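Local coordinates for protein fimbrial subunit CupB6 (Pseudomonas aeruginosa, PDB 5CYL) that probably serves as the adhesive tip subunit of a chaperone-usher pilus, mediating cell adhesion in biofilm formation, at residues Asn24-Gly29 and Ala249-Pro254; Val157-Gly162 and Ala171-Asn176; Cys209-Gly214 and Ile243-Cys248; Val219-Val224 and Leu316-Ile321. All blocks are in the same frame, centred on the assembly; numbering follows the deposited sequence.

Contact 1: Asn24-Gly29 and Ala249-Pro254; sequences NELTSG and AALAKP
Leu26 and Leu251 meet at the junction between the two β-domains of the tip adhesin, where the loop between strands 6-22 and 35-50 of the N-terminal domain faces a type I β turn of the C-terminal fimbrial domain. The apolar contact is between branches of these leucines. Their side chains cross at about a right angle, with CD2 of Leu26 placed 3.4 Å from CD2 of Leu251. CG of Leu26 is anti to its backbone N (chi1 -163°), and it too approaches the Leu251 CD2 methyl. The other branch of Leu251 turns to the backbone, its CD1 lying 4.0 Å from the backbone atom C of Thr27 and close to the amide N of Ser28. Leu26 also touches Leu136 and Ile205, which widens the small hydrophobic patch beyond the pair.

The second kind of contact is a methyl packed among backbone and polar atoms. Ala250, at the turn, directs CB toward the N-terminal loop and sets it 3.4 Å from O of Leu26. The CA of Thr27 packs on the same methyl.

Hydrogen bonding serves each side separately. The turn is closed by N of Ala252 donating to O of Ala249 at 3.0 Å, and Arg307 bonds through NH1 to O of Ala252. On the facing loop, OG1 of Thr27 donates a weak bond to O of Leu26. At the exposed margin, Glu25 brings OE2 to 3.7 Å from the Ala250 CB.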
loop_
_atom_site.group_PDB
_atom_site.type_symbol
_atom_site.label_atom_id
_atom_site.label_comp_id
_atom_site.label_asym_id
_atom_site.label_seq_id
_atom_site.Cartn_x
_atom_site.Cartn_y
_atom_site.Cartn_z
ATOM N N ASN A 24 -12.541 1.284 5.853
ATOM C CA ASN A 24 -11.715 2.372 6.416
ATOM C C ASN A 24 -10.639 2.782 5.439
ATOM O O ASN A 24 -10.204 1.978 4.614
ATOM C CB ASN A 24 -11.058 1.949 7.727
ATOM C CG ASN A 24 -12.068 1.812 8.864
ATOM O OD1 ASN A 24 -12.783 2.737 9.164
ATOM N ND2 ASN A 24 -12.121 0.645 9.502
ATOM N N GLU A 25 -10.225 4.043 5.496
ATOM C CA GLU A 25 -9.175 4.549 4.610
ATOM C C GLU A 25 -7.815 4.402 5.225
ATOM O O GLU A 25 -7.626 4.765 6.330
ATOM C CB GLU A 25 -9.371 6.023 4.282
ATOM C CG GLU A 25 -8.678 6.447 2.999
ATOM C CD GLU A 25 -7.730 7.656 3.113
ATOM O OE1 GLU A 25 -8.190 8.776 3.399
ATOM O OE2 GLU A 25 -6.516 7.500 2.854
ATOM N N LEU A 26 -6.867 3.841 4.497
ATOM C CA LEU A 26 -5.507 3.733 5.021
ATOM C C LEU A 26 -4.890 5.132 5.153
ATOM O O LEU A 26 -5.032 5.961 4.264
ATOM C CB LEU A 26 -4.688 2.839 4.134
ATOM C CG LEU A 26 -3.397 2.286 4.698
ATOM C CD1 LEU A 26 -3.599 1.713 6.087
ATOM C CD2 LEU A 26 -2.842 1.232 3.748
ATOM N N THR A 27 -4.247 5.369 6.287
ATOM C CA THR A 27 -3.695 6.675 6.631
ATOM C C THR A 27 -2.566 6.470 7.591
ATOM O O THR A 27 -2.421 5.385 8.105
ATOM C CB THR A 27 -4.827 7.475 7.269
ATOM O OG1 THR A 27 -5.554 8.069 6.206
ATOM C CG2 THR A 27 -4.421 8.540 8.297
ATOM N N SER A 28 -1.732 7.471 7.792
ATOM C CA SER A 28 -0.642 7.343 8.772
ATOM C C SER A 28 -1.242 7.202 10.154
ATOM O O SER A 28 -0.671 6.571 11.038
ATOM C CB SER A 28 0.224 8.574 8.734
ATOM O OG SER A 28 -0.057 9.335 7.549
ATOM N N GLY A 29 -2.417 7.808 10.301
ATOM C CA GLY A 29 -3.256 7.714 11.503
ATOM C C GLY A 29 -4.040 6.426 11.745
ATOM O O GLY A 29 -4.609 6.263 12.827
ATOM N N ALA A 249 -1.209 10.562 -2.228
ATOM C CA ALA A 249 -1.860 9.429 -1.519
ATOM C C ALA A 249 -1.409 9.384 -0.073
ATOM O O ALA A 249 -0.280 9.761 0.197
ATOM C CB ALA A 249 -1.519 8.110 -2.208
ATOM N N ALA A 250 -2.249 8.910 0.846
ATOM C CA ALA A 250 -1.907 9.019 2.286
ATOM C C ALA A 250 -0.517 8.490 2.627
ATOM O O ALA A 250 0.179 9.079 3.432
ATOM C CB ALA A 250 -2.959 8.357 3.160
ATOM N N LEU A 251 -0.145 7.379 2.008
ATOM C CA LEU A 251 1.092 6.649 2.309
ATOM C C LEU A 251 2.231 6.917 1.339
ATOM O O LEU A 251 3.264 6.273 1.415
ATOM C CB LEU A 251 0.796 5.158 2.280
ATOM C CG LEU A 251 0.670 4.464 3.615
ATOM C CD1 LEU A 251 -0.070 5.282 4.641
ATOM C CD2 LEU A 251 -0.024 3.136 3.372
ATOM N N ALA A 252 2.020 7.860 0.427
ATOM C CA ALA A 252 3.087 8.311 -0.493
ATOM C C ALA A 252 4.254 8.900 0.327
ATOM O O ALA A 252 4.035 9.649 1.300
ATOM C CB ALA A 252 2.551 9.315 -1.512
ATOM N N LYS A 253 5.473 8.556 -0.065
ATOM C CA LYS A 253 6.660 9.073 0.579
ATOM C C LYS A 253 7.620 9.400 -0.524
ATOM O O LYS A 253 8.552 8.607 -0.722
ATOM C CB LYS A 253 7.262 8.041 1.543
ATOM C CG LYS A 253 6.442 7.865 2.825
ATOM C CD LYS A 253 7.344 7.613 4.035
ATOM C CE LYS A 253 8.275 6.432 3.748
ATOM N NZ LYS A 253 9.174 6.067 4.883
ATOM N N PRO A 254 7.421 10.551 -1.250
ATOM C CA PRO A 254 8.301 10.720 -2.397
ATOM C C PRO A 254 9.661 11.296 -2.083
ATOM O O PRO A 254 9.901 11.822 -0.999
ATOM C CB PRO A 254 7.561 11.726 -3.294
ATOM C CG PRO A 254 6.414 12.228 -2.495
ATOM C CD PRO A 254 6.612 11.776 -1.093
#

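Contact 2: Val157-Gly162 and Ala171-Asn176; sequences VDRLKG and AVPADN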
loop_
_atom_site.group_PDB
_atom_site.type_symbol
_atom_site.label_atom_id
_atom_site.label_comp_id
_atom_site.label_asym_id
_atom_site.label_seq_id
_atom_site.Cartn_x
_atom_site.Cartn_y
_atom_site.Cartn_z
ATOM N N VAL A 157 -21.730 -30.817 5.895
ATOM C CA VAL A 157 -21.853 -32.165 6.484
ATOM C C VAL A 157 -23.284 -32.478 6.933
ATOM O O VAL A 157 -23.886 -31.709 7.713
ATOM C CB VAL A 157 -20.885 -32.354 7.672
ATOM C CG1 VAL A 157 -21.011 -33.746 8.291
ATOM C CG2 VAL A 157 -19.453 -32.117 7.238
ATOM N N ASP A 158 -23.823 -33.588 6.425
ATOM C CA ASP A 158 -25.165 -34.024 6.809
ATOM C C ASP A 158 -25.108 -34.659 8.192
ATOM O O ASP A 158 -24.240 -35.501 8.453
ATOM C CB ASP A 158 -25.748 -34.979 5.762
ATOM C CG ASP A 158 -27.103 -35.570 6.186
ATOM O OD1 ASP A 158 -27.137 -36.484 7.043
ATOM O OD2 ASP A 158 -28.146 -35.124 5.661
ATOM N N ARG A 159 -26.041 -34.263 9.056
ATOM C CA ARG A 159 -26.146 -34.811 10.426
ATOM C C ARG A 159 -27.595 -34.879 10.931
ATOM O O ARG A 159 -28.460 -34.170 10.419
ATOM C CB ARG A 159 -25.300 -33.959 11.377
ATOM C CG ARG A 159 -23.813 -33.955 11.037
ATOM C CD ARG A 159 -23.047 -34.965 11.860
ATOM N NE ARG A 159 -23.038 -34.397 13.207
ATOM C CZ ARG A 159 -22.526 -34.975 14.270
ATOM N NH1 ARG A 159 -21.980 -36.172 14.155
ATOM N NH2 ARG A 159 -22.542 -34.355 15.438
ATOM N N LEU A 160 -27.862 -35.721 11.930
ATOM C CA LEU A 160 -29.213 -35.750 12.546
ATOM C C LEU A 160 -29.494 -34.402 13.189
ATOM O O LEU A 160 -28.590 -33.842 13.781
ATOM C CB LEU A 160 -29.357 -36.873 13.580
ATOM C CG LEU A 160 -29.244 -38.330 13.082
ATOM C CD1 LEU A 160 -29.459 -39.302 14.239
ATOM C CD2 LEU A 160 -30.170 -38.668 11.913
ATOM N N LYS A 161 -30.717 -33.895 13.018
ATOM C CA LYS A 161 -31.103 -32.519 13.393
ATOM C C LYS A 161 -30.820 -32.250 14.865
ATOM O O LYS A 161 -31.273 -32.993 15.721
ATOM C CB LYS A 161 -32.582 -32.311 13.151
ATOM C CG LYS A 161 -32.971 -30.948 12.634
ATOM C CD LYS A 161 -34.364 -30.604 13.132
ATOM C CE LYS A 161 -35.138 -29.660 12.207
ATOM N NZ LYS A 161 -36.119 -28.770 12.905
ATOM N N GLY A 162 -30.054 -31.199 15.138
ATOM C CA GLY A 162 -29.677 -30.847 16.507
ATOM C C GLY A 162 -28.612 -31.700 17.209
ATOM O O GLY A 162 -28.250 -31.377 18.347
ATOM N N ALA A 171 -18.028 -32.749 14.293
ATOM C CA ALA A 171 -17.672 -34.174 14.125
ATOM C C ALA A 171 -18.110 -34.618 12.736
ATOM O O ALA A 171 -19.216 -34.320 12.310
ATOM C CB ALA A 171 -18.314 -35.024 15.180
ATOM N N VAL A 172 -17.223 -35.275 11.997
ATOM C CA VAL A 172 -17.578 -35.758 10.663
ATOM C C VAL A 172 -17.683 -37.266 10.775
ATOM O O VAL A 172 -16.697 -37.916 11.086
ATOM C CB VAL A 172 -16.572 -35.379 9.553
ATOM C CG1 VAL A 172 -17.087 -35.891 8.219
ATOM C CG2 VAL A 172 -16.385 -33.873 9.472
ATOM N N PRO A 173 -18.876 -37.831 10.527
ATOM C CA PRO A 173 -19.018 -39.274 10.707
ATOM C C PRO A 173 -18.121 -40.106 9.803
ATOM O O PRO A 173 -17.883 -39.730 8.645
ATOM C CB PRO A 173 -20.489 -39.520 10.363
ATOM C CG PRO A 173 -21.164 -38.253 10.742
ATOM C CD PRO A 173 -20.187 -37.183 10.340
ATOM N N ALA A 174 -17.639 -41.210 10.375
ATOM C CA ALA A 174 -16.827 -42.222 9.678
ATOM C C ALA A 174 -17.584 -42.912 8.521
ATOM O O ALA A 174 -16.994 -43.212 7.500
ATOM C CB ALA A 174 -16.315 -43.257 10.670
ATOM N N ASP A 175 -18.889 -43.108 8.691
ATOM C CA ASP A 175 -19.757 -43.812 7.735
ATOM C C ASP A 175 -20.034 -43.103 6.394
ATOM O O ASP A 175 -20.010 -41.890 6.292
ATOM C CB ASP A 175 -21.100 -44.137 8.393
ATOM C CG ASP A 175 -21.957 -42.910 8.626
ATOM O OD1 ASP A 175 -22.291 -42.220 7.657
ATOM O OD2 ASP A 175 -22.292 -42.629 9.793
ATOM N N ASN A 176 -20.302 -43.912 5.369
ATOM C CA ASN A 176 -20.615 -43.428 4.027
ATOM C C ASN A 176 -22.060 -43.690 3.591
ATOM O O ASN A 176 -22.378 -43.582 2.411
ATOM C CB ASN A 176 -19.643 -44.017 3.002
ATOM C CG ASN A 176 -19.798 -43.403 1.620
ATOM O OD1 ASN A 176 -19.014 -43.685 0.718
ATOM N ND2 ASN A 176 -20.808 -42.562 1.448
#
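Arg159, Val157 and Pro173 carry this contact, in which the chain leaving strand 151-160 doubles back across its last residues. Arg159 reaches the loop with the far part of its side chain. Its aliphatic portion bends at chi2 (-97°), which places CD 3.9 Å from CD of Pro173. The guanidinium beyond lies with one face under the carbonyl oxygen of Ala171, which stands 3.6 Å above the plane and is offset toward the rim. CG of Pro173 approaches the same group at an edge, near its plane, while the methyl of Ala171 lies 4.0 Å from Arg159 NH1.

Val157, two residues earlier on the strand, points its side chain at the loop and divides its methyls between two residues. CG1 meets the Pro173 ring tip to tip, 4.1 Å from its CD. CG2 instead touches CG2 of Val172, where the two valines cross at about a right angle. Pro173 CD thus meets both the Val157 methyl and the stem of Arg159, and the ring also touches Arg183.

Along one edge the strand's backbone bonds to Val59 and Glu57 of strand 56-65; along the other Asp158 bonds to Cys182, which is disulfide-linked to Cys10. The arrangement is that of a surface loop folded back over an inner strand of a four-stranded antiparallel sheet in the N-terminal β-domain.

Contact 3: Cys209-Gly214 and Ile243-Cys248; sequences CKVEVG and ISLSEC
The amide N of Lys210 donates to the carbonyl O of Ser246 at 3.2 Å, with an N-H...O angle of 157°. Close by, the disulfide Cys209-Cys248 ties the two segments covalently, its SG atoms 2.1 Å apart and its chi3 107°. Beside the disulfide, CB of Cys209 packs on CB of Leu245 at 3.9 Å. Leu245 then sends CD2 to 3.5 Å from CG2 of Val211, and the same methyl lies near the Lys210 carbonyl.

On the exposed side, Lys210 and Glu247 meet. CD of Lys210 comes to 3.7 Å from OE1 of Glu247, whereas NZ of the lysine and OE2 of the glutamate stay 5.1 Å apart, so the opposite charges are not in contact and can attract each other only weakly, if at all.

A disulfide from the segment before the first strand of the domain to the end of the second, as here between Cys209 and Cys248, is consistent with the bridge found in chaperone-usher pilins. It links the approach to strand 215-225 with the exit from strand 239-245. Strand 239-245 pairs with strand 311-322, and Leu245 and Val211 both rest on Phe342 of strand 332-343.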
loop_
_atom_site.group_PDB
_atom_site.type_symbol
_atom_site.label_atom_id
_atom_site.label_comp_id
_atom_site.label_asym_id
_atom_site.label_seq_id
_atom_site.Cartn_x
_atom_site.Cartn_y
_atom_site.Cartn_z
ATOM N N CYS A 209 1.936 10.907 -5.783
ATOM C CA CYS A 209 1.422 12.255 -5.780
ATOM C C CYS A 209 1.231 12.629 -7.237
ATOM O O CYS A 209 1.658 11.921 -8.111
ATOM C CB CYS A 209 2.379 13.237 -5.079
ATOM S SG CYS A 209 2.829 12.780 -3.388
ATOM N N LYS A 210 0.585 13.755 -7.467
ATOM C CA LYS A 210 0.358 14.276 -8.789
ATOM C C LYS A 210 1.530 15.152 -9.193
ATOM O O LYS A 210 1.872 16.143 -8.523
ATOM C CB LYS A 210 -0.949 15.068 -8.795
ATOM C CG LYS A 210 -1.181 15.887 -10.051
ATOM C CD LYS A 210 -1.995 17.153 -9.791
ATOM C CE LYS A 210 -1.519 18.297 -10.707
ATOM N NZ LYS A 210 -2.615 19.052 -11.371
ATOM N N VAL A 211 2.113 14.796 -10.326
ATOM C CA VAL A 211 3.254 15.533 -10.865
ATOM C C VAL A 211 2.959 16.176 -12.223
ATOM O O VAL A 211 2.661 15.477 -13.177
ATOM C CB VAL A 211 4.482 14.603 -11.005
ATOM C CG1 VAL A 211 5.676 15.350 -11.598
ATOM C CG2 VAL A 211 4.832 13.991 -9.666
ATOM N N GLU A 212 3.072 17.493 -12.290
ATOM C CA GLU A 212 2.906 18.199 -13.553
ATOM C C GLU A 212 4.278 18.259 -14.181
ATOM O O GLU A 212 5.158 18.931 -13.668
ATOM C CB GLU A 212 2.304 19.593 -13.345
ATOM C CG GLU A 212 2.987 20.421 -12.256
ATOM C CD GLU A 212 2.868 21.930 -12.456
ATOM O OE1 GLU A 212 2.588 22.665 -11.485
ATOM O OE2 GLU A 212 3.050 22.395 -13.593
ATOM N N VAL A 213 4.490 17.519 -15.254
ATOM C CA VAL A 213 5.817 17.466 -15.861
ATOM C C VAL A 213 6.153 18.768 -16.602
ATOM O O VAL A 213 5.276 19.478 -17.083
ATOM C CB VAL A 213 6.018 16.214 -16.728
ATOM C CG1 VAL A 213 7.386 16.229 -17.386
ATOM C CG2 VAL A 213 5.874 14.944 -15.880
ATOM N N GLY A 214 7.438 19.106 -16.630
ATOM C CA GLY A 214 7.908 20.353 -17.196
ATOM C C GLY A 214 7.682 21.572 -16.321
ATOM O O GLY A 214 7.881 22.688 -16.767
ATOM N N ILE A 243 9.781 23.409 -3.149
ATOM C CA ILE A 243 9.382 22.525 -4.252
ATOM C C ILE A 243 8.331 21.621 -3.651
ATOM O O ILE A 243 8.596 20.929 -2.681
ATOM C CB ILE A 243 10.538 21.714 -4.831
ATOM C CG1 ILE A 243 11.577 22.646 -5.462
ATOM C CG2 ILE A 243 10.027 20.704 -5.855
ATOM C CD1 ILE A 243 12.753 21.909 -6.032
ATOM N N SER A 244 7.126 21.662 -4.199
ATOM C CA SER A 244 6.019 20.917 -3.625
ATOM C C SER A 244 5.220 20.013 -4.589
ATOM O O SER A 244 5.175 20.226 -5.785
ATOM C CB SER A 244 5.105 21.900 -2.929
ATOM O OG SER A 244 4.031 21.212 -2.335
ATOM N N LEU A 245 4.595 19.000 -4.022
ATOM C CA LEU A 245 3.733 18.076 -4.747
ATOM C C LEU A 245 2.394 18.069 -4.044
ATOM O O LEU A 245 2.348 18.201 -2.812
ATOM C CB LEU A 245 4.305 16.657 -4.732
ATOM C CG LEU A 245 5.503 16.350 -5.624
ATOM C CD1 LEU A 245 6.084 14.999 -5.255
ATOM C CD2 LEU A 245 5.117 16.356 -7.092
ATOM N N SER A 246 1.299 17.921 -4.779
ATOM C CA SER A 246 -0.022 17.893 -4.104
ATOM C C SER A 246 -0.878 16.762 -4.594
ATOM O O SER A 246 -0.545 16.085 -5.563
ATOM C CB SER A 246 -0.731 19.230 -4.227
ATOM O OG SER A 246 -0.698 19.596 -5.597
ATOM N N GLU A 247 -1.962 16.536 -3.874
ATOM C CA GLU A 247 -2.852 15.407 -4.144
ATOM C C GLU A 247 -2.140 14.063 -3.910
ATOM O O GLU A 247 -2.371 13.097 -4.605
ATOM C CB GLU A 247 -3.416 15.484 -5.563
ATOM C CG GLU A 247 -4.323 16.672 -5.792
ATOM C CD GLU A 247 -4.963 16.681 -7.166
ATOM O OE1 GLU A 247 -4.793 15.708 -7.938
ATOM O OE2 GLU A 247 -5.632 17.684 -7.483
ATOM N N CYS A 248 -1.292 14.041 -2.905
ATOM C CA CYS A 248 -0.541 12.854 -2.534
ATOM C C CYS A 248 -1.423 11.820 -1.880
ATOM O O CYS A 248 -2.238 12.137 -1.026
ATOM C CB CYS A 248 0.527 13.236 -1.512
ATOM S SG CYS A 248 1.864 14.206 -2.241
#

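Contact 4: Val219-Val224 and Leu316-Ile321; sequences VKLGSV and LSAAYI
Within the core of the immunoglobulin-like β-sandwich expected of a fimbrial subunit, Leu221 on strand 215-225 packs against Tyr320 and Ala318 on strand 311-322. The two short strand segments run with their N-to-C directions 32° apart and approach to 7.8 Å between axes, a separation at which they meet through side chains.

Leu221 is the centre of the contact and points toward the other strand. Its CD1 sits over one face of the Tyr320 ring in a CH-pi contact, 3.8 Å from the centroid and 19° off the ring normal; the methyl is offset toward the rim, nearest CZ. CB of the leucine meets the same ring at CE2, 3.4 Å away, and the two side chains cross obliquely. The second branch of Leu221 turns to Ala318, with CD2 3.8 Å from the alanine CB and similarly near its carbonyl O.

Tyr320 has further neighbours around its ring. CG of Tyr320 is anti to its carbonyl carbon (chi1 -76°), which starts the ring toward Leu221. The Gly222 carbonyl O lies at the edge, near the ring plane and 4.0 Å from CE2, and CG2 of Val224 approaches CD2 obliquely. The phenol end is satisfied inside the domain, since OH of Tyr320 is hydrogen-bonded to O of Ala334.

Strand 215-225 pairs in parallel with strand 352-361, where Phe356 also packs on Ala318. Strand 311-322 lies between antiparallel neighbours, and from one of them, strand 283-289, Ile285 touches both Leu221 and Tyr320.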
loop_
_atom_site.group_PDB
_atom_site.type_symbol
_atom_site.label_atom_id
_atom_site.label_comp_id
_atom_site.label_asym_id
_atom_site.label_seq_id
_atom_site.Cartn_x
_atom_site.Cartn_y
_atom_site.Cartn_z
ATOM N N VAL A 219 13.923 31.380 -9.352
ATOM C CA VAL A 219 14.337 32.007 -8.125
ATOM C C VAL A 219 15.256 33.159 -8.484
ATOM O O VAL A 219 16.200 33.002 -9.281
ATOM C CB VAL A 219 15.017 30.993 -7.201
ATOM C CG1 VAL A 219 15.287 31.592 -5.830
ATOM C CG2 VAL A 219 14.168 29.730 -7.082
ATOM N N LYS A 220 14.951 34.323 -7.930
ATOM C CA LYS A 220 15.744 35.513 -8.202
ATOM C C LYS A 220 16.721 35.732 -7.060
ATOM O O LYS A 220 16.343 35.960 -5.908
ATOM C CB LYS A 220 14.856 36.745 -8.396
ATOM C CG LYS A 220 13.849 36.618 -9.538
ATOM C CD LYS A 220 13.635 37.930 -10.301
ATOM C CE LYS A 220 13.085 37.671 -11.710
ATOM N NZ LYS A 220 13.328 38.759 -12.712
ATOM N N LEU A 221 17.989 35.644 -7.375
ATOM C CA LEU A 221 18.968 35.766 -6.330
ATOM C C LEU A 221 19.321 37.233 -6.174
ATOM O O LEU A 221 19.886 37.630 -5.171
ATOM C CB LEU A 221 20.176 34.881 -6.634
ATOM C CG LEU A 221 19.898 33.369 -6.649
ATOM C CD1 LEU A 221 21.144 32.652 -7.122
ATOM C CD2 LEU A 221 19.416 32.823 -5.305
ATOM N N GLY A 222 18.972 38.035 -7.170
ATOM C CA GLY A 222 19.253 39.482 -7.131
ATOM C C GLY A 222 20.681 39.870 -7.506
ATOM O O GLY A 222 21.403 39.110 -8.136
ATOM N N SER A 223 21.060 41.093 -7.197
ATOM C CA SER A 223 22.381 41.578 -7.616
ATOM C C SER A 223 23.229 41.790 -6.408
ATOM O O SER A 223 22.736 42.331 -5.407
ATOM C CB SER A 223 22.291 42.883 -8.398
ATOM O OG SER A 223 21.868 42.590 -9.701
ATOM N N VAL A 224 24.495 41.378 -6.496
ATOM C CA VAL A 224 25.440 41.539 -5.384
ATOM C C VAL A 224 26.784 42.017 -5.912
ATOM O O VAL A 224 27.272 41.544 -6.928
ATOM C CB VAL A 224 25.612 40.236 -4.557
ATOM C CG1 VAL A 224 24.320 39.844 -3.846
ATOM C CG2 VAL A 224 26.013 39.112 -5.453
ATOM N N LEU A 316 13.578 24.949 0.730
ATOM C CA LEU A 316 14.900 25.264 0.210
ATOM C C LEU A 316 15.244 26.745 0.308
ATOM O O LEU A 316 14.367 27.600 0.284
ATOM C CB LEU A 316 15.022 24.813 -1.245
ATOM C CG LEU A 316 14.911 23.324 -1.552
ATOM C CD1 LEU A 316 14.674 23.081 -3.032
ATOM C CD2 LEU A 316 16.152 22.569 -1.120
ATOM N N SER A 317 16.534 27.031 0.414
ATOM C CA SER A 317 17.050 28.394 0.338
ATOM C C SER A 317 18.290 28.402 -0.547
ATOM O O SER A 317 19.051 27.445 -0.575
ATOM C CB SER A 317 17.357 28.955 1.730
ATOM O OG SER A 317 18.591 28.471 2.201
ATOM N N ALA A 318 18.494 29.482 -1.274
ATOM C CA ALA A 318 19.610 29.573 -2.218
ATOM C C ALA A 318 20.390 30.885 -2.103
ATOM O O ALA A 318 19.832 31.912 -1.729
ATOM C CB ALA A 318 19.110 29.377 -3.634
ATOM N N ALA A 319 21.678 30.816 -2.411
ATOM C CA ALA A 319 22.536 31.998 -2.391
ATOM C C ALA A 319 23.721 31.813 -3.304
ATOM O O ALA A 319 24.046 30.692 -3.718
ATOM C CB ALA A 319 22.997 32.338 -0.988
ATOM N N TYR A 320 24.331 32.929 -3.676
ATOM C CA TYR A 320 25.619 32.910 -4.373
ATOM C C TYR A 320 26.749 32.545 -3.405
ATOM O O TYR A 320 26.743 32.947 -2.239
ATOM C CB TYR A 320 25.878 34.276 -4.980
ATOM C CG TYR A 320 25.059 34.501 -6.214
ATOM C CD1 TYR A 320 25.225 33.672 -7.332
ATOM C CD2 TYR A 320 24.131 35.520 -6.281
ATOM C CE1 TYR A 320 24.483 33.856 -8.483
ATOM C CE2 TYR A 320 23.358 35.711 -7.423
ATOM C CZ TYR A 320 23.531 34.882 -8.515
ATOM O OH TYR A 320 22.809 35.088 -9.689
ATOM N N ILE A 321 27.717 31.788 -3.887
ATOM C CA ILE A 321 28.903 31.494 -3.079
ATOM C C ILE A 321 30.139 31.858 -3.863
ATOM O O ILE A 321 30.184 31.658 -5.086
ATOM C CB ILE A 321 28.959 30.019 -2.662
ATOM C CG1 ILE A 321 29.970 29.822 -1.530
ATOM C CG2 ILE A 321 29.244 29.139 -3.871
ATOM C CD1 ILE A 321 30.076 28.405 -1.013
#

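Overall arrangement
The contacts run along an elongated two-domain chain. Contact 2 belongs to the N-terminal domain and contacts 3 and 4 to the fimbrial domain, while contact 1 bridges them, so that contacts 2 and 4 stand 84 Å apart between centres. Contact 4 is buried and almost wholly apolar, contact 3 is partly buried, and contacts 1 and 2 are surface contacts between loops or a loop and a strand. Only contact 3 has a covalent link and a hydrogen bond between its segments. It touches both neighbours: Pro254 and Ala252 of contact 1 pack on Cys209, and Ile243 meets Leu316 of contact 4, on paired strands 239-245 and 311-322.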